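Local atomic coordinates of putative NADPH:quinone reductase (Bacillus thuringiensis, PDB entry 3GMS), a protein that probably reduces quinones with NADPH, pairing a GroES-like domain with a Rossmann-type nucleotide-binding domain. Residues 114-125 and 291-301; 128-137 and 157-168. All coordinates share one frame; numbering follows the deposited sequence.

Contact 1: 114-125 and 291-301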
loop_
_atom_site.group_PDB
_atom_site.type_symbol
_atom_site.label_atom_id
_atom_site.label_comp_id
_atom_site.label_asym_id
_atom_site.label_seq_id
_atom_site.Cartn_x
_atom_site.Cartn_y
_atom_site.Cartn_z
ATOM N N PRO A 114 -12.234 -2.089 15.160
ATOM C CA PRO A 114 -12.718 -2.767 16.390
ATOM C C PRO A 114 -11.640 -2.808 17.470
ATOM O O PRO A 114 -10.456 -2.699 17.162
ATOM C CB PRO A 114 -13.056 -4.180 15.890
ATOM C CG PRO A 114 -12.131 -4.414 14.765
ATOM C CD PRO A 114 -11.947 -3.055 14.084
ATOM N N ASP A 115 -12.052 -2.949 18.732
ATOM C CA ASP A 115 -11.124 -2.959 19.865
ATOM C C ASP A 115 -10.066 -4.074 19.772
ATOM O O ASP A 115 -8.955 -3.943 20.303
ATOM C CB ASP A 115 -11.906 -3.089 21.180
ATOM C CG ASP A 115 -12.803 -1.893 21.449
ATOM O OD1 ASP A 115 -12.677 -0.849 20.778
ATOM O OD2 ASP A 115 -13.658 -2.005 22.349
ATOM N N SER A 116 -10.437 -5.139 19.082
ATOM C CA SER A 116 -9.587 -6.301 18.799
ATOM C C SER A 116 -8.274 -5.993 18.073
ATOM O O SER A 116 -7.315 -6.758 18.160
ATOM C CB SER A 116 -10.385 -7.270 17.930
ATOM O OG SER A 116 -9.900 -8.584 18.056
ATOM N N ILE A 117 -8.247 -4.897 17.320
ATOM C CA ILE A 117 -7.102 -4.596 16.443
ATOM C C ILE A 117 -6.232 -3.473 17.009
ATOM O O ILE A 117 -6.732 -2.394 17.289
ATOM C CB ILE A 117 -7.599 -4.276 15.017
ATOM C CG1 ILE A 117 -8.297 -5.532 14.443
ATOM C CG2 ILE A 117 -6.457 -3.683 14.150
ATOM C CD1 ILE A 117 -8.606 -5.493 12.988
ATOM N N ASP A 118 -4.957 -3.742 17.227
ATOM C CA ASP A 118 -4.069 -2.723 17.838
ATOM C C ASP A 118 -3.803 -1.574 16.841
ATOM O O ASP A 118 -4.040 -1.727 15.632
ATOM C CB ASP A 118 -2.742 -3.339 18.299
ATOM C CG ASP A 118 -1.854 -3.737 17.127
ATOM O OD1 ASP A 118 -1.090 -2.874 16.613
ATOM O OD2 ASP A 118 -1.892 -4.902 16.723
ATOM N N ASP A 119 -3.357 -0.424 17.353
ATOM C CA ASP A 119 -3.124 0.779 16.519
ATOM C C ASP A 119 -2.125 0.528 15.372
ATOM O O ASP A 119 -2.278 1.070 14.278
ATOM C CB ASP A 119 -2.516 1.924 17.343
ATOM C CG ASP A 119 -3.421 2.414 18.453
ATOM O OD1 ASP A 119 -4.660 2.249 18.391
ATOM O OD2 ASP A 119 -2.872 2.967 19.409
ATOM N N PHE A 120 -1.082 -0.259 15.616
ATOM C CA PHE A 120 -0.048 -0.420 14.586
ATOM C C PHE A 120 -0.475 -1.332 13.438
ATOM O O PHE A 120 -0.172 -1.098 12.260
ATOM C CB PHE A 120 1.273 -0.856 15.218
ATOM C CG PHE A 120 1.862 0.200 16.082
ATOM C CD1 PHE A 120 2.794 1.110 15.558
ATOM C CD2 PHE A 120 1.452 0.314 17.431
ATOM C CE1 PHE A 120 3.340 2.132 16.377
ATOM C CE2 PHE A 120 2.001 1.310 18.259
ATOM C CZ PHE A 120 2.956 2.228 17.729
ATOM N N THR A 121 -1.289 -2.322 13.779
ATOM C CA THR A 121 -1.933 -3.141 12.765
ATOM C C THR A 121 -2.935 -2.283 12.000
ATOM O O THR A 121 -2.953 -2.289 10.766
ATOM C CB THR A 121 -2.597 -4.367 13.450
ATOM O OG1 THR A 121 -1.563 -5.132 14.065
ATOM C CG2 THR A 121 -3.327 -5.230 12.403
ATOM N N ALA A 122 -3.802 -1.546 12.723
ATOM C CA ALA A 122 -4.781 -0.698 12.069
ATOM C C ALA A 122 -4.151 0.335 11.129
ATOM O O ALA A 122 -4.657 0.612 10.028
ATOM C CB ALA A 122 -5.650 0.031 13.143
ATOM N N ALA A 123 -3.015 0.859 11.549
ATOM C CA ALA A 123 -2.340 1.887 10.785
ATOM C C ALA A 123 -1.801 1.375 9.428
ATOM O O ALA A 123 -1.266 2.166 8.623
ATOM C CB ALA A 123 -1.200 2.480 11.650
ATOM N N GLN A 124 -1.860 0.058 9.213
ATOM C CA GLN A 124 -1.343 -0.579 7.998
ATOM C C GLN A 124 -2.435 -1.199 7.145
ATOM O O GLN A 124 -2.146 -1.895 6.134
ATOM C CB GLN A 124 -0.292 -1.645 8.350
ATOM C CG GLN A 124 0.970 -1.127 9.019
ATOM C CD GLN A 124 1.859 -2.298 9.369
ATOM O OE1 GLN A 124 2.506 -2.857 8.498
ATOM N NE2 GLN A 124 1.803 -2.739 10.612
ATOM N N MET A 125 -3.699 -0.899 7.493
ATOM C CA MET A 125 -4.846 -1.604 6.907
ATOM C C MET A 125 -5.206 -1.207 5.459
ATOM O O MET A 125 -5.864 -1.972 4.761
ATOM C CB MET A 125 -6.084 -1.425 7.806
ATOM C CG MET A 125 -7.355 -2.294 7.473
ATOM S SD MET A 125 -7.193 -4.054 7.965
ATOM C CE MET A 125 -6.986 -3.870 9.699
ATOM N N VAL A 291 -7.948 -10.009 9.329
ATOM C CA VAL A 291 -6.979 -9.702 10.385
ATOM C C VAL A 291 -7.432 -10.283 11.730
ATOM O O VAL A 291 -6.641 -10.922 12.423
ATOM C CB VAL A 291 -6.711 -8.193 10.502
ATOM C CG1 VAL A 291 -5.724 -7.889 11.682
ATOM C CG2 VAL A 291 -6.102 -7.680 9.203
ATOM N N GLU A 292 -8.703 -10.082 12.075
ATOM C CA GLU A 292 -9.238 -10.603 13.352
ATOM C C GLU A 292 -9.064 -12.110 13.444
ATOM O O GLU A 292 -8.697 -12.619 14.509
ATOM C CB GLU A 292 -10.699 -10.277 13.500
ATOM C CG GLU A 292 -10.978 -8.911 13.968
ATOM C CD GLU A 292 -12.450 -8.581 13.882
ATOM O OE1 GLU A 292 -13.145 -9.102 12.971
ATOM O OE2 GLU A 292 -12.904 -7.785 14.712
ATOM N N ASN A 293 -9.317 -12.813 12.337
ATOM C CA ASN A 293 -9.244 -14.285 12.291
ATOM C C ASN A 293 -7.826 -14.780 12.146
ATOM O O ASN A 293 -7.601 -15.978 11.998
ATOM C CB ASN A 293 -10.068 -14.851 11.126
ATOM C CG ASN A 293 -11.543 -14.580 11.265
ATOM O OD1 ASN A 293 -12.007 -14.087 12.302
ATOM N ND2 ASN A 293 -12.299 -14.857 10.197
ATOM N N GLU A 294 -6.868 -13.859 12.137
ATOM C CA GLU A 294 -5.456 -14.210 11.947
ATOM C C GLU A 294 -5.084 -14.878 10.598
ATOM O O GLU A 294 -4.054 -15.542 10.496
ATOM C CB GLU A 294 -4.944 -15.000 13.167
ATOM C CG GLU A 294 -4.910 -14.112 14.436
ATOM C CD GLU A 294 -4.454 -14.837 15.706
ATOM O OE1 GLU A 294 -4.780 -16.026 15.888
ATOM O OE2 GLU A 294 -3.791 -14.189 16.545
ATOM N N GLN A 295 -5.884 -14.643 9.557
ATOM C CA GLN A 295 -5.580 -15.107 8.189
ATOM C C GLN A 295 -4.625 -14.150 7.497
ATOM O O GLN A 295 -3.852 -14.521 6.612
ATOM C CB GLN A 295 -6.866 -15.231 7.386
ATOM C CG GLN A 295 -7.768 -16.337 7.918
ATOM C CD GLN A 295 -9.118 -16.294 7.300
ATOM O OE1 GLN A 295 -10.043 -15.721 7.862
ATOM N NE2 GLN A 295 -9.243 -16.854 6.115
ATOM N N LEU A 296 -4.693 -12.906 7.927
ATOM C CA LEU A 296 -3.840 -11.861 7.413
ATOM C C LEU A 296 -3.068 -11.172 8.555
ATOM O O LEU A 296 -3.671 -10.737 9.518
ATOM C CB LEU A 296 -4.741 -10.853 6.724
ATOM C CG LEU A 296 -4.183 -10.007 5.596
ATOM C CD1 LEU A 296 -3.483 -10.842 4.522
ATOM C CD2 LEU A 296 -5.356 -9.201 5.006
ATOM N N ARG A 297 -1.750 -11.069 8.440
ATOM C CA ARG A 297 -0.954 -10.390 9.451
ATOM C C ARG A 297 -0.040 -9.379 8.780
ATOM O O ARG A 297 0.428 -9.609 7.659
ATOM C CB ARG A 297 -0.083 -11.391 10.227
ATOM C CG ARG A 297 -0.884 -12.422 11.031
ATOM C CD ARG A 297 0.072 -13.370 11.737
ATOM N NE ARG A 297 0.606 -14.344 10.784
ATOM C CZ ARG A 297 1.777 -14.966 10.913
ATOM N NH1 ARG A 297 2.560 -14.726 11.960
ATOM N NH2 ARG A 297 2.161 -15.846 9.993
ATOM N N PHE A 298 0.204 -8.255 9.456
ATOM C CA PHE A 298 0.953 -7.178 8.798
ATOM C C PHE A 298 2.379 -7.192 9.293
ATOM O O PHE A 298 2.745 -8.076 10.090
ATOM C CB PHE A 298 0.262 -5.805 8.956
ATOM C CG PHE A 298 -1.143 -5.754 8.415
ATOM C CD1 PHE A 298 -1.523 -6.514 7.304
ATOM C CD2 PHE A 298 -2.098 -4.924 9.011
ATOM C CE1 PHE A 298 -2.840 -6.486 6.809
ATOM C CE2 PHE A 298 -3.391 -4.861 8.505
ATOM C CZ PHE A 298 -3.771 -5.655 7.384
ATOM N N MET A 299 3.182 -6.232 8.822
ATOM C CA MET A 299 4.593 -6.176 9.193
ATOM C C MET A 299 4.801 -5.811 10.666
ATOM O O MET A 299 4.049 -5.067 11.255
ATOM C CB MET A 299 5.358 -5.204 8.289
ATOM C CG MET A 299 5.153 -5.409 6.805
ATOM S SD MET A 299 6.087 -6.810 6.124
ATOM C CE MET A 299 7.682 -6.574 6.915
ATOM N N LYS A 300 5.848 -6.361 11.262
ATOM C CA LYS A 300 6.172 -6.002 12.646
ATOM C C LYS A 300 6.680 -4.538 12.681
ATOM O O LYS A 300 7.050 -3.953 11.648
ATOM C CB LYS A 300 7.226 -6.974 13.192
ATOM C CG LYS A 300 8.374 -7.159 12.228
ATOM C CD LYS A 300 9.200 -8.392 12.548
ATOM C CE LYS A 300 10.575 -8.277 11.914
ATOM N NZ LYS A 300 11.375 -9.446 12.322
ATOM N N VAL A 301 6.671 -3.922 13.853
ATOM C CA VAL A 301 7.189 -2.585 13.983
ATOM C C VAL A 301 8.722 -2.548 13.943
ATOM O O VAL A 301 9.377 -3.181 14.796
ATOM C CB VAL A 301 6.711 -1.939 15.308
ATOM C CG1 VAL A 301 7.139 -0.504 15.385
ATOM C CG2 VAL A 301 5.167 -2.011 15.394
HETATM O O HOH W 1 -0.686 -7.741 12.075
#
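Phe-298 turns its ring toward the short helix 119-122 and the turn after it. At the ring edge, in its plane, lie Thr-121 O, 3.3 Å from Phe-298 CD2, and Met-125 SD, a Met-aromatic contact 5.0 Å from the ring centroid. Aromatic C-H edges are slightly positive, which suits both a carbonyl oxygen and a thioether. Gln-124 O lies over one face, offset toward the rim. Beside the ring, Thr-121 CG2 meets Val-291 CG1 tip to tip at 3.7 Å, while Val-291 CG2 packs against Met-125 CE; bends at chi2 and chi3 fold the methionine back to this place. Ile-117 CD1 also rests on Val-291, and Glu-292 lays OE2 near the Pro-114 ring.

The Gln-124 chain runs alongside Phe-298 but is directed the other way, with amide and ring planes 59° apart. Gln-124 NE2 donates to Met-299 O (3.3 Å, 161°) on a lone pair in the carbonyl plane, and also to Phe-120 O (3.1 Å), which it meets from above the plane. Both acceptors lie close to the amide plane, so the two bonds fix its rotation.

Further out, Asp-118 caps the helix, its OD1 accepting from Thr-121 N at 2.9 Å and its OD2 from Thr-121 OG1. A water accepts from Phe-298 N and donates weakly to Thr-121 OG1. Apolar packing thus supplies most of the contact, while one buried amide ties two backbone carbonyls together across it.

Contact 2: 128-137 and 157-168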
loop_
_atom_site.group_PDB
_atom_site.type_symbol
_atom_site.label_atom_id
_atom_site.label_comp_id
_atom_site.label_asym_id
_atom_site.label_seq_id
_atom_site.Cartn_x
_atom_site.Cartn_y
_atom_site.Cartn_z
ATOM N N ASN A 128 -1.425 -1.230 1.321
ATOM C CA ASN A 128 -0.980 -2.550 0.883
ATOM C C ASN A 128 -2.086 -3.638 0.890
ATOM O O ASN A 128 -2.193 -4.365 -0.130
ATOM C CB ASN A 128 0.297 -2.966 1.625
ATOM C CG ASN A 128 1.444 -2.049 1.286
ATOM O OD1 ASN A 128 1.588 -1.693 0.122
ATOM N ND2 ASN A 128 2.210 -1.607 2.283
ATOM N N PRO A 129 -2.910 -3.734 1.962
ATOM C CA PRO A 129 -3.934 -4.780 1.972
ATOM C C PRO A 129 -5.004 -4.533 0.934
ATOM O O PRO A 129 -5.382 -5.469 0.222
ATOM C CB PRO A 129 -4.512 -4.725 3.406
ATOM C CG PRO A 129 -3.409 -4.163 4.211
ATOM C CD PRO A 129 -2.785 -3.115 3.297
ATOM N N LEU A 130 -5.511 -3.299 0.841
ATOM C CA LEU A 130 -6.514 -3.036 -0.181
ATOM C C LEU A 130 -6.022 -3.268 -1.632
ATOM O O LEU A 130 -6.733 -3.855 -2.426
ATOM C CB LEU A 130 -7.123 -1.657 -0.009
ATOM C CG LEU A 130 -8.403 -1.365 -0.757
ATOM C CD1 LEU A 130 -9.555 -2.287 -0.361
ATOM C CD2 LEU A 130 -8.741 0.096 -0.474
ATOM N N THR A 131 -4.795 -2.845 -1.935
ATOM C CA THR A 131 -4.167 -3.100 -3.229
ATOM C C THR A 131 -4.018 -4.603 -3.508
ATOM O O THR A 131 -4.399 -5.093 -4.612
ATOM C CB THR A 131 -2.807 -2.376 -3.376
ATOM O OG1 THR A 131 -3.026 -0.960 -3.288
ATOM C CG2 THR A 131 -2.184 -2.674 -4.760
ATOM N N ALA A 132 -3.503 -5.338 -2.526
ATOM C CA ALA A 132 -3.318 -6.772 -2.700
ATOM C C ALA A 132 -4.690 -7.472 -2.885
ATOM O O ALA A 132 -4.846 -8.283 -3.796
ATOM C CB ALA A 132 -2.523 -7.384 -1.510
ATOM N N TRP A 133 -5.672 -7.122 -2.057
ATOM C CA TRP A 133 -7.003 -7.744 -2.099
ATOM C C TRP A 133 -7.749 -7.480 -3.407
ATOM O O TRP A 133 -8.331 -8.409 -4.015
ATOM C CB TRP A 133 -7.876 -7.234 -0.964
ATOM C CG TRP A 133 -9.293 -7.820 -1.009
ATOM C CD1 TRP A 133 -10.425 -7.179 -1.414
ATOM C CD2 TRP A 133 -9.685 -9.139 -0.637
ATOM N NE1 TRP A 133 -11.519 -8.022 -1.291
ATOM C CE2 TRP A 133 -11.087 -9.233 -0.831
ATOM C CE3 TRP A 133 -8.996 -10.248 -0.133
ATOM C CZ2 TRP A 133 -11.816 -10.411 -0.559
ATOM C CZ3 TRP A 133 -9.724 -11.422 0.151
ATOM C CH2 TRP A 133 -11.124 -11.482 -0.069
ATOM N N VAL A 134 -7.787 -6.206 -3.787
ATOM C CA VAL A 134 -8.441 -5.791 -5.023
ATOM C C VAL A 134 -7.803 -6.396 -6.300
ATOM O O VAL A 134 -8.520 -6.934 -7.140
ATOM C CB VAL A 134 -8.662 -4.264 -5.086
ATOM C CG1 VAL A 134 -9.222 -3.849 -6.442
ATOM C CG2 VAL A 134 -9.661 -3.832 -4.002
ATOM N N THR A 135 -6.481 -6.292 -6.432
ATOM C CA THR A 135 -5.786 -6.850 -7.610
ATOM C C THR A 135 -6.062 -8.361 -7.707
ATOM O O THR A 135 -6.397 -8.863 -8.794
ATOM C CB THR A 135 -4.255 -6.518 -7.640
ATOM O OG1 THR A 135 -3.647 -6.948 -6.411
ATOM C CG2 THR A 135 -4.002 -4.963 -7.815
ATOM N N CYS A 136 -5.993 -9.081 -6.577
ATOM C CA CYS A 136 -6.303 -10.526 -6.556
ATOM C C CYS A 136 -7.772 -10.853 -6.873
ATOM O O CYS A 136 -8.051 -11.764 -7.655
ATOM C CB CYS A 136 -5.903 -11.194 -5.218
ATOM S SG CYS A 136 -4.094 -11.345 -5.018
ATOM N N THR A 137 -8.709 -10.123 -6.301
ATOM C CA THR A 137 -10.083 -10.586 -6.372
ATOM C C THR A 137 -10.894 -9.929 -7.477
ATOM O O THR A 137 -11.956 -10.455 -7.868
ATOM C CB THR A 137 -10.806 -10.426 -5.037
ATOM O OG1 THR A 137 -10.883 -9.037 -4.650
ATOM C CG2 THR A 137 -10.095 -11.263 -3.945
ATOM N N ILE A 157 3.807 -5.445 0.626
ATOM C CA ILE A 157 2.694 -5.977 -0.174
ATOM C C ILE A 157 2.991 -7.425 -0.632
ATOM O O ILE A 157 2.086 -8.254 -0.658
ATOM C CB ILE A 157 2.248 -5.058 -1.340
ATOM C CG1 ILE A 157 0.824 -5.495 -1.789
ATOM C CG2 ILE A 157 3.238 -5.070 -2.492
ATOM C CD1 ILE A 157 0.180 -4.617 -2.895
ATOM N N GLY A 158 4.254 -7.701 -0.910
ATOM C CA GLY A 158 4.695 -9.073 -1.242
ATOM C C GLY A 158 4.315 -10.096 -0.182
ATOM O O GLY A 158 3.868 -11.194 -0.490
ATOM N N HIS A 159 4.526 -9.746 1.083
ATOM C CA HIS A 159 4.162 -10.612 2.196
ATOM C C HIS A 159 2.665 -10.812 2.260
ATOM O O HIS A 159 2.194 -11.844 2.695
ATOM C CB HIS A 159 4.590 -9.967 3.509
ATOM C CG HIS A 159 6.048 -10.067 3.774
ATOM N ND1 HIS A 159 7.002 -9.586 2.908
ATOM C CD2 HIS A 159 6.721 -10.542 4.848
ATOM C CE1 HIS A 159 8.204 -9.813 3.404
ATOM N NE2 HIS A 159 8.061 -10.397 4.579
ATOM N N LEU A 160 1.904 -9.822 1.812
ATOM C CA LEU A 160 0.460 -9.981 1.782
ATOM C C LEU A 160 -0.009 -10.905 0.645
ATOM O O LEU A 160 -0.927 -11.723 0.832
ATOM C CB LEU A 160 -0.257 -8.616 1.730
ATOM C CG LEU A 160 0.126 -7.665 2.876
ATOM C CD1 LEU A 160 -0.640 -6.370 2.770
ATOM C CD2 LEU A 160 -0.087 -8.285 4.238
ATOM N N PHE A 161 0.600 -10.769 -0.524
ATOM C CA PHE A 161 0.257 -11.663 -1.634
ATOM C C PHE A 161 0.491 -13.138 -1.233
ATOM O O PHE A 161 -0.302 -14.021 -1.569
ATOM C CB PHE A 161 1.059 -11.290 -2.880
ATOM C CG PHE A 161 0.519 -10.081 -3.620
ATOM C CD1 PHE A 161 -0.758 -10.097 -4.193
ATOM C CD2 PHE A 161 1.299 -8.946 -3.768
ATOM C CE1 PHE A 161 -1.249 -8.962 -4.883
ATOM C CE2 PHE A 161 0.811 -7.821 -4.468
ATOM C CZ PHE A 161 -0.481 -7.843 -5.037
ATOM N N ALA A 162 1.565 -13.380 -0.474
ATOM C CA ALA A 162 1.876 -14.746 0.004
ATOM C C ALA A 162 0.739 -15.273 0.852
ATOM O O ALA A 162 0.265 -16.397 0.667
ATOM C CB ALA A 162 3.192 -14.775 0.768
ATOM N N GLN A 163 0.246 -14.450 1.775
ATOM C CA GLN A 163 -0.885 -14.869 2.577
ATOM C C GLN A 163 -2.182 -15.012 1.790
ATOM O O GLN A 163 -2.953 -15.963 2.013
ATOM C CB GLN A 163 -1.087 -13.886 3.749
ATOM C CG GLN A 163 0.105 -13.873 4.715
ATOM C CD GLN A 163 -0.020 -12.731 5.716
ATOM O OE1 GLN A 163 -0.776 -12.831 6.664
ATOM N NE2 GLN A 163 0.721 -11.635 5.485
ATOM N N LEU A 164 -2.476 -14.048 0.913
ATOM C CA LEU A 164 -3.661 -14.164 0.063
ATOM C C LEU A 164 -3.660 -15.439 -0.816
ATOM O O LEU A 164 -4.731 -15.984 -1.115
ATOM C CB LEU A 164 -3.820 -12.926 -0.813
ATOM C CG LEU A 164 -4.311 -11.708 -0.011
ATOM C CD1 LEU A 164 -4.200 -10.471 -0.909
ATOM C CD2 LEU A 164 -5.743 -11.871 0.487
ATOM N N SER A 165 -2.483 -15.919 -1.194
ATOM C CA SER A 165 -2.467 -17.175 -1.976
ATOM C C SER A 165 -3.114 -18.345 -1.188
ATOM O O SER A 165 -3.778 -19.206 -1.770
ATOM C CB SER A 165 -1.068 -17.514 -2.472
ATOM O OG SER A 165 -0.231 -18.030 -1.446
ATOM N N GLN A 166 -2.912 -18.357 0.130
ATOM C CA GLN A 166 -3.484 -19.374 1.007
ATOM C C GLN A 166 -4.938 -19.122 1.203
ATOM O O GLN A 166 -5.730 -20.056 1.067
ATOM C CB GLN A 166 -2.753 -19.432 2.359
ATOM C CG GLN A 166 -1.265 -19.711 2.152
ATOM C CD GLN A 166 -1.016 -21.064 1.447
ATOM O OE1 GLN A 166 -1.670 -22.058 1.748
ATOM N NE2 GLN A 166 -0.056 -21.096 0.537
ATOM N N ILE A 167 -5.305 -17.861 1.463
ATOM C CA ILE A 167 -6.712 -17.485 1.643
ATOM C C ILE A 167 -7.573 -17.748 0.392
ATOM O O ILE A 167 -8.716 -18.261 0.485
ATOM C CB ILE A 167 -6.856 -15.982 2.066
ATOM C CG1 ILE A 167 -6.246 -15.750 3.460
ATOM C CG2 ILE A 167 -8.335 -15.555 2.084
ATOM C CD1 ILE A 167 -5.890 -14.263 3.759
ATOM N N LEU A 168 -7.025 -17.410 -0.767
ATOM C CA LEU A 168 -7.795 -17.483 -2.026
ATOM C C LEU A 168 -7.447 -18.709 -2.887
ATOM O O LEU A 168 -7.961 -18.860 -4.006
ATOM C CB LEU A 168 -7.632 -16.174 -2.833
ATOM C CG LEU A 168 -8.083 -14.881 -2.119
ATOM C CD1 LEU A 168 -7.586 -13.685 -2.921
ATOM C CD2 LEU A 168 -9.587 -14.807 -1.869
HETATM O O HOH W 2 4.797 -2.840 -0.254
#
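Helices 128-137 and 157-168, the latter belonging to the helix that follows strand 147-150 of the parallel, Rossmann-type sheet, pack knobs-into-holes at Ala-132, with their axes 9.2 Å apart and crossing at -44°. The Ala-132 methyl sits among Ile-157, Leu-160, Phe-161 and Leu-164; a residue this small lets the backbones approach closely. Ala-132 CB stands over one face of the Phe-161 ring, a CH-pi contact 4.1 Å from the centroid, and touches Leu-164 CD1 at 3.6 Å. The edge of the same ring meets Cys-136 SG and Thr-135 OG1, both in its plane. Thr-135 can face an apolar ring because its hydroxyl already donates to Thr-131 O.

Trp-133 starts away from helix 157-168, but with CG anti to the backbone N (chi1 178°) its six-membered ring swings back. There Leu-164 CD2 meets the indole edge in plane, the two side chains crossing at about a right angle, and Leu-168 CD2 approaches Trp-133 CZ3 obliquely at 3.9 Å. At the other end, Ile-157 CD1 abuts Thr-131 CG2, and Leu-160 CD1 lies against Asn-128 and Pro-129. Thr-137 places CG2 3.7 Å above the plane of the Trp-133 indole, over its centre, while Thr-137 OG1 donates to Trp-133 O at 2.7 Å.

The two contacts lie close together, their centres about 15 Å apart. Contact 2 is the more deeply buried: two helices joined across their interface chiefly by apolar and aromatic packing. Contact 1 lies farther from the centre of the chain and reaches the surface. It joins a short capped helix and turns to the end of helix 277-292 and the loop beyond. Each contact has a bridging water, but contact 1 alone adds a direct side-chain-to-backbone hydrogen bond between its segments. Segment 114-125 leads into helix 127-139, where Gln-124 O packs on Pro-129 CD. Phe-298 also touches Pro-129 and Leu-160, and Gln-163 OE1 probably accepts from Arg-297 N, tying the loop of contact 1 to both helices of contact 2.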